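Local coordinates for protein fructose-bisphosphate aldolase (Thermus caldophilus, PDB 2FJK) that belongs to the class II fructose-bisphosphate aldolases, a TIM-barrel family, and holds 1,3-dihydroxyacetonephosphate in its pocket, at residues Arg220-Ala223 / Glu227-Glu230; Gly20-Asn25 / Glu290-Arg295. One frame throughout, in Å; residues are numbered along the deposited sequence.

Contact 1. Residues Arg220-Ala223 / Glu227-Glu230; sequences RFRA and EIGE
R222 reaches from the last turn of helix 215-223 to the loop that follows it and crosses I228 at a slant. Starting at CB, the chain leaves the helix with CG beside its own backbone N. The first atoms to touch are apolar: CG rests 3.5 Å from I228 CG2, and CD passes the same methyl. A bend at chi3 (102°) then turns the head group over the loop backbone. There NE and NH2 both close on one acceptor, I228 O, each donor 3.0 Å from it. The grip is side-on, and because two N-H groups of one guanidinium converge on a single oxygen, neither bond is straight (N-H...O of 139° for NE and 138° for NH2). The oxygen sits somewhat out of the guanidinium plane, and the two nitrogens come to it from opposite faces of the carbonyl plane. The backbone amides of E227 and I228 lie over one face of the guanidinium, with R222 NH1 3.6 Å from E227 N.

F221 uses its ring edge instead. Its CD2 meets I228 CB at 3.9 Å, while CE2 lies 3.6 Å from E227 O. The ring also packs on helix 254-270 and on P272 of the second subunit, and E227 OE1 forms a salt bridge with K273 of that subunit, so the turn sits at a subunit interface. A side chain at a helix end thus holds the carbonyl of the loop just downstream, within the beta-alpha-beta crossover that joins the parallel barrel strands 205-207 and 247-252 of this TIM barrel.

Contact 2. Residues Gly20-Asn25 / Glu290-Arg295; sequences GAFNTN and EVVKSR
F22 offers one ring face to V292 and one edge to R295, and it alone of residues 20-25 touches residues 290-295. V292 CG1 lies over the face, 3.8 Å from the ring centroid and only 19° off the ring normal, a CH-pi contact displaced slightly toward the rim; its nearest ring atom is CZ, at 3.6 Å. The second methyl of the same valine, CG2, approaches CD2 at 3.9 Å. R295 takes the edge: its CB lies in the ring plane, and CG stands 3.6 Å from F22 CE2. With CG beside the backbone N (chi1 -54°), the ring of F22 also folds back along its own strand, bringing CE1 to 3.5 Å from the CA of G20.

Beyond CG the chain of R295 bends at chi2 (59°) and carries the guanidinium past the ring, toward the ligand pocket. There NE donates to T252 OG1, and NH2 makes a weak hydrogen bond to A210 O. CB and CG of R295 therefore pack against the ring, while its charged end links to pocket residues. On the helix itself, V291 O is gripped twice, by R295 N and by S294 OG, the hydroxyl at 2.9 Å from that oxygen.

L256 of helix 254-270 and I33 of helix 27-38 add to the shell around F22, whereas the next residue, N23, touches 1,3-dihydroxyacetonephosphate. Such a division, with one residue of a strand packed against the outer helices and its neighbour turned to the ligand, is characteristic of a TIM barrel, here where strand 19-23 meets helix 277-299.

Overall arrangement
The two contacts lie 21 Å apart between centres, with their nearest atoms about 9 Å from each other. Along the chain the order is 20-25, 220-223, 227-230 and 290-295: contact 2 joins strand 19-23 to the C-terminal helix 277-299, and contact 1 is a local turn formed between these distant ends. Helix 254-270 connects them in space, since side chains from both contacts pack on it. Strand 19-23 runs beside strand 247-252, where the barrel closes. Contact 2 thus lies buried between the barrel wall and its helical layer, one residue from the ligand-touching N23, whereas contact 1 is peripheral, farther from the chain centre and at the second subunit.

Contact 1. Residues Arg220-Ala223 / Glu227-Glu230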
ATOM      1  N   ARG A 220     -25.109 -27.007 -17.766  1.00 31.69           N
ATOM      2  CA  ARG A 220     -25.514 -25.609 -17.686  1.00 30.95           C
ATOM      3  C   ARG A 220     -24.721 -24.840 -18.742  1.00 30.49           C
ATOM      4  O   ARG A 220     -25.241 -23.951 -19.413  1.00 28.76           O
ATOM      5  CB  ARG A 220     -25.199 -25.063 -16.297  1.00 32.00           C
ATOM      6  CG  ARG A 220     -25.744 -23.682 -16.008  1.00 34.56           C
ATOM      7  CD  ARG A 220     -25.331 -23.265 -14.603  1.00 36.22           C
ATOM      8  NE  ARG A 220     -26.164 -22.198 -14.059  1.00 40.24           N
ATOM      9  CZ  ARG A 220     -26.200 -20.958 -14.528  1.00 40.95           C
ATOM     10  NH1 ARG A 220     -25.439 -20.621 -15.560  1.00 44.06           N
ATOM     11  NH2 ARG A 220     -26.991 -20.055 -13.964  1.00 41.87           N
ATOM     12  N   PHE A 221     -23.452 -25.205 -18.881  1.00 30.78           N
ATOM     13  CA  PHE A 221     -22.558 -24.575 -19.843  1.00 31.56           C
ATOM     14  C   PHE A 221     -23.044 -24.864 -21.261  1.00 32.80           C
ATOM     15  O   PHE A 221     -23.142 -23.957 -22.092  1.00 32.56           O
ATOM     16  CB  PHE A 221     -21.135 -25.113 -19.645  1.00 30.17           C
ATOM     17  CG  PHE A 221     -20.134 -24.564 -20.618  1.00 29.83           C
ATOM     18  CD1 PHE A 221     -19.878 -23.198 -20.680  1.00 28.56           C
ATOM     19  CD2 PHE A 221     -19.441 -25.416 -21.476  1.00 29.81           C
ATOM     20  CE1 PHE A 221     -18.949 -22.688 -21.581  1.00 26.43           C
ATOM     21  CE2 PHE A 221     -18.510 -24.914 -22.381  1.00 28.14           C
ATOM     22  CZ  PHE A 221     -18.265 -23.546 -22.432  1.00 26.58           C
ATOM     23  N   ARG A 222     -23.362 -26.128 -21.530  1.00 33.47           N
ATOM     24  CA  ARG A 222     -23.847 -26.517 -22.848  1.00 33.63           C
ATOM     25  C   ARG A 222     -25.188 -25.852 -23.109  1.00 32.40           C
ATOM     26  O   ARG A 222     -25.442 -25.378 -24.208  1.00 32.21           O
ATOM     27  CB  ARG A 222     -23.994 -28.042 -22.949  1.00 34.94           C
ATOM     28  CG  ARG A 222     -22.756 -28.817 -22.521  1.00 37.34           C
ATOM     29  CD  ARG A 222     -22.804 -30.275 -22.968  1.00 41.22           C
ATOM     30  NE  ARG A 222     -21.961 -30.485 -24.140  1.00 43.65           N
ATOM     31  CZ  ARG A 222     -22.151 -29.896 -25.320  1.00 45.00           C
ATOM     32  NH1 ARG A 222     -23.168 -29.060 -25.498  1.00 47.20           N
ATOM     33  NH2 ARG A 222     -21.306 -30.120 -26.319  1.00 43.19           N
ATOM     34  N   ALA A 223     -26.039 -25.805 -22.087  1.00 33.33           N
ATOM     35  CA  ALA A 223     -27.362 -25.191 -22.210  1.00 33.84           C
ATOM     36  C   ALA A 223     -27.277 -23.729 -22.665  1.00 34.24           C
ATOM     37  O   ALA A 223     -28.199 -23.213 -23.298  1.00 34.16           O
ATOM     38  CB  ALA A 223     -28.111 -25.288 -20.883  1.00 31.92           C
ATOM     39  N   GLU A 227     -20.855 -26.382 -26.086  1.00 41.58           N
ATOM     40  CA  GLU A 227     -19.694 -27.099 -26.608  1.00 39.84           C
ATOM     41  C   GLU A 227     -18.569 -27.451 -25.638  1.00 38.12           C
ATOM     42  O   GLU A 227     -17.638 -26.673 -25.403  1.00 37.04           O
ATOM     43  CB  GLU A 227     -19.126 -26.377 -27.830  1.00 39.88           C
ATOM     44  CG  GLU A 227     -19.970 -26.604 -29.062  1.00 40.83           C
ATOM     45  CD  GLU A 227     -19.218 -26.358 -30.347  1.00 41.93           C
ATOM     46  OE1 GLU A 227     -18.056 -26.814 -30.450  1.00 42.68           O
ATOM     47  OE2 GLU A 227     -19.796 -25.722 -31.256  1.00 42.50           O
ATOM     48  N   ILE A 228     -18.684 -28.658 -25.095  1.00 36.79           N
ATOM     49  CA  ILE A 228     -17.724 -29.240 -24.169  1.00 37.44           C
ATOM     50  C   ILE A 228     -17.933 -30.751 -24.319  1.00 37.36           C
ATOM     51  O   ILE A 228     -19.046 -31.199 -24.592  1.00 36.26           O
ATOM     52  CB  ILE A 228     -18.003 -28.809 -22.707  1.00 37.39           C
ATOM     53  CG1 ILE A 228     -16.861 -29.286 -21.805  1.00 38.23           C
ATOM     54  CG2 ILE A 228     -19.334 -29.389 -22.230  1.00 37.34           C
ATOM     55  CD1 ILE A 228     -16.959 -28.812 -20.370  1.00 37.79           C
ATOM     56  N   GLY A 229     -16.878 -31.535 -24.152  1.00 37.02           N
ATOM     57  CA  GLY A 229     -17.021 -32.972 -24.320  1.00 38.64           C
ATOM     58  C   GLY A 229     -17.478 -33.740 -23.094  1.00 40.03           C
ATOM     59  O   GLY A 229     -18.276 -33.249 -22.290  1.00 39.48           O
ATOM     60  N   GLU A 230     -16.984 -34.967 -22.963  1.00 40.09           N
ATOM     61  CA  GLU A 230     -17.326 -35.795 -21.822  1.00 40.70           C
ATOM     62  C   GLU A 230     -16.521 -35.304 -20.630  1.00 39.92           C
ATOM     63  O   GLU A 230     -15.582 -35.962 -20.187  1.00 38.89           O
ATOM     64  CB  GLU A 230     -16.983 -37.261 -22.083  1.00 43.70           C
ATOM     65  CG  GLU A 230     -17.758 -37.915 -23.196  1.00 46.66           C
ATOM     66  CD  GLU A 230     -17.630 -39.424 -23.152  1.00 48.55           C
ATOM     67  OE1 GLU A 230     -18.128 -40.029 -22.175  1.00 47.31           O
ATOM     68  OE2 GLU A 230     -17.030 -40.001 -24.086  1.00 49.49           O
TER

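Contact 2. Residues Gly20-Asn25 / Glu290-Arg295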
ATOM      1  N   GLY A  20      -8.600 -24.960   0.620  1.00 23.26           N
ATOM      2  CA  GLY A  20      -8.699 -24.745  -0.812  1.00 24.58           C
ATOM      3  C   GLY A  20      -7.791 -23.668  -1.376  1.00 24.27           C
ATOM      4  O   GLY A  20      -7.625 -22.601  -0.783  1.00 23.43           O
ATOM      5  N   ALA A  21      -7.176 -23.966  -2.516  1.00 23.76           N
ATOM      6  CA  ALA A  21      -6.322 -23.011  -3.208  1.00 23.61           C
ATOM      7  C   ALA A  21      -7.149 -22.741  -4.454  1.00 24.16           C
ATOM      8  O   ALA A  21      -7.599 -23.679  -5.118  1.00 23.07           O
ATOM      9  CB  ALA A  21      -4.969 -23.638  -3.574  1.00 23.32           C
ATOM     10  N   PHE A  22      -7.380 -21.469  -4.753  1.00 22.34           N
ATOM     11  CA  PHE A  22      -8.189 -21.117  -5.905  1.00 21.27           C
ATOM     12  C   PHE A  22      -7.485 -20.138  -6.826  1.00 21.16           C
ATOM     13  O   PHE A  22      -6.972 -19.104  -6.385  1.00 21.31           O
ATOM     14  CB  PHE A  22      -9.524 -20.533  -5.447  1.00 22.26           C
ATOM     15  CG  PHE A  22     -10.280 -21.419  -4.494  1.00 21.54           C
ATOM     16  CD1 PHE A  22      -9.977 -21.423  -3.136  1.00 20.08           C
ATOM     17  CD2 PHE A  22     -11.288 -22.258  -4.958  1.00 21.76           C
ATOM     18  CE1 PHE A  22     -10.668 -22.247  -2.247  1.00 21.24           C
ATOM     19  CE2 PHE A  22     -11.987 -23.090  -4.078  1.00 22.81           C
ATOM     20  CZ  PHE A  22     -11.674 -23.084  -2.718  1.00 20.53           C
ATOM     21  N   ASN A  23      -7.472 -20.470  -8.111  1.00 17.86           N
ATOM     22  CA  ASN A  23      -6.822 -19.637  -9.113  1.00 18.39           C
ATOM     23  C   ASN A  23      -7.639 -18.400  -9.403  1.00 16.68           C
ATOM     24  O   ASN A  23      -8.864 -18.458  -9.465  1.00 14.78           O
ATOM     25  CB  ASN A  23      -6.602 -20.436 -10.400  1.00 16.45           C
ATOM     26  CG  ASN A  23      -5.541 -21.479 -10.238  1.00 16.72           C
ATOM     27  OD1 ASN A  23      -4.344 -21.197 -10.379  1.00 19.14           O
ATOM     28  ND2 ASN A  23      -5.961 -22.692  -9.913  1.00 14.76           N
ATOM     29  N   THR A  24      -6.941 -17.280  -9.567  1.00 17.22           N
ATOM     30  CA  THR A  24      -7.577 -15.999  -9.846  1.00 17.73           C
ATOM     31  C   THR A  24      -6.827 -15.334 -10.972  1.00 15.71           C
ATOM     32  O   THR A  24      -5.621 -15.510 -11.095  1.00 17.93           O
ATOM     33  CB  THR A  24      -7.475 -15.019  -8.678  1.00 17.13           C
ATOM     34  OG1 THR A  24      -7.754 -15.691  -7.450  1.00 26.02           O
ATOM     35  CG2 THR A  24      -8.450 -13.875  -8.887  1.00 12.63           C
ATOM     36  N   ASN A  25      -7.534 -14.535 -11.755  1.00 15.15           N
ATOM     37  CA  ASN A  25      -6.923 -13.816 -12.858  1.00 17.38           C
ATOM     38  C   ASN A  25      -7.341 -12.342 -12.903  1.00 16.81           C
ATOM     39  O   ASN A  25      -6.776 -11.559 -13.658  1.00 14.03           O
ATOM     40  CB  ASN A  25      -7.244 -14.532 -14.173  1.00 20.81           C
ATOM     41  CG  ASN A  25      -6.329 -15.727 -14.407  1.00 23.51           C
ATOM     42  OD1 ASN A  25      -5.218 -15.570 -14.903  1.00 26.48           O
ATOM     43  ND2 ASN A  25      -6.781 -16.918 -14.020  1.00 22.50           N
ATOM     44  N   GLU A 290     -20.136 -19.139  -5.122  1.00 21.98           N
ATOM     45  CA  GLU A 290     -20.902 -20.293  -4.665  1.00 23.49           C
ATOM     46  C   GLU A 290     -20.111 -21.577  -4.860  1.00 23.62           C
ATOM     47  O   GLU A 290     -20.183 -22.493  -4.037  1.00 22.63           O
ATOM     48  CB  GLU A 290     -22.243 -20.376  -5.399  1.00 21.03           C
ATOM     49  CG  GLU A 290     -23.190 -19.221  -5.061  1.00 26.08           C
ATOM     50  CD  GLU A 290     -23.372 -19.037  -3.561  1.00 29.27           C
ATOM     51  OE1 GLU A 290     -23.827 -19.984  -2.888  1.00 30.86           O
ATOM     52  OE2 GLU A 290     -23.052 -17.942  -3.048  1.00 33.96           O
ATOM     53  N   VAL A 291     -19.348 -21.642  -5.948  1.00 23.16           N
ATOM     54  CA  VAL A 291     -18.540 -22.822  -6.217  1.00 23.11           C
ATOM     55  C   VAL A 291     -17.490 -22.939  -5.131  1.00 21.70           C
ATOM     56  O   VAL A 291     -17.294 -24.012  -4.552  1.00 20.91           O
ATOM     57  CB  VAL A 291     -17.822 -22.739  -7.590  1.00 22.06           C
ATOM     58  CG1 VAL A 291     -16.735 -23.819  -7.677  1.00 21.49           C
ATOM     59  CG2 VAL A 291     -18.834 -22.919  -8.710  1.00 21.68           C
ATOM     60  N   VAL A 292     -16.819 -21.828  -4.848  1.00 21.11           N
ATOM     61  CA  VAL A 292     -15.781 -21.834  -3.829  1.00 22.69           C
ATOM     62  C   VAL A 292     -16.334 -22.303  -2.481  1.00 24.53           C
ATOM     63  O   VAL A 292     -15.712 -23.121  -1.799  1.00 26.06           O
ATOM     64  CB  VAL A 292     -15.148 -20.441  -3.654  1.00 22.54           C
ATOM     65  CG1 VAL A 292     -14.123 -20.478  -2.506  1.00 19.97           C
ATOM     66  CG2 VAL A 292     -14.474 -20.008  -4.961  1.00 21.66           C
ATOM     67  N   LYS A 293     -17.499 -21.784  -2.110  1.00 23.75           N
ATOM     68  CA  LYS A 293     -18.132 -22.151  -0.847  1.00 25.57           C
ATOM     69  C   LYS A 293     -18.341 -23.652  -0.744  1.00 25.32           C
ATOM     70  O   LYS A 293     -17.858 -24.276   0.200  1.00 25.75           O
ATOM     71  CB  LYS A 293     -19.466 -21.407  -0.681  1.00 24.18           C
ATOM     72  CG  LYS A 293     -19.292 -19.953  -0.267  1.00 26.03           C
ATOM     73  CD  LYS A 293     -20.575 -19.150  -0.384  1.00 27.64           C
ATOM     74  CE  LYS A 293     -21.696 -19.717   0.474  1.00 31.83           C
ATOM     75  NZ  LYS A 293     -22.986 -19.013   0.214  1.00 34.71           N
ATOM     76  N   SER A 294     -19.036 -24.240  -1.713  1.00 25.14           N
ATOM     77  CA  SER A 294     -19.271 -25.683  -1.668  1.00 27.04           C
ATOM     78  C   SER A 294     -17.932 -26.426  -1.623  1.00 27.80           C
ATOM     79  O   SER A 294     -17.793 -27.454  -0.952  1.00 26.96           O
ATOM     80  CB  SER A 294     -20.116 -26.139  -2.866  1.00 24.96           C
ATOM     81  OG  SER A 294     -19.493 -25.866  -4.106  1.00 30.28           O
ATOM     82  N   ARG A 295     -16.944 -25.877  -2.321  1.00 28.53           N
ATOM     83  CA  ARG A 295     -15.605 -26.454  -2.357  1.00 27.85           C
ATOM     84  C   ARG A 295     -15.059 -26.516  -0.931  1.00 28.46           C
ATOM     85  O   ARG A 295     -14.490 -27.526  -0.505  1.00 27.03           O
ATOM     86  CB  ARG A 295     -14.701 -25.571  -3.214  1.00 30.47           C
ATOM     87  CG  ARG A 295     -13.594 -26.299  -3.903  1.00 31.73           C
ATOM     88  CD  ARG A 295     -14.152 -27.373  -4.812  1.00 31.28           C
ATOM     89  NE  ARG A 295     -13.068 -28.043  -5.505  1.00 33.23           N
ATOM     90  CZ  ARG A 295     -13.136 -29.272  -5.993  1.00 33.14           C
ATOM     91  NH1 ARG A 295     -14.246 -29.990  -5.869  1.00 31.61           N
ATOM     92  NH2 ARG A 295     -12.080 -29.783  -6.595  1.00 34.92           N
TER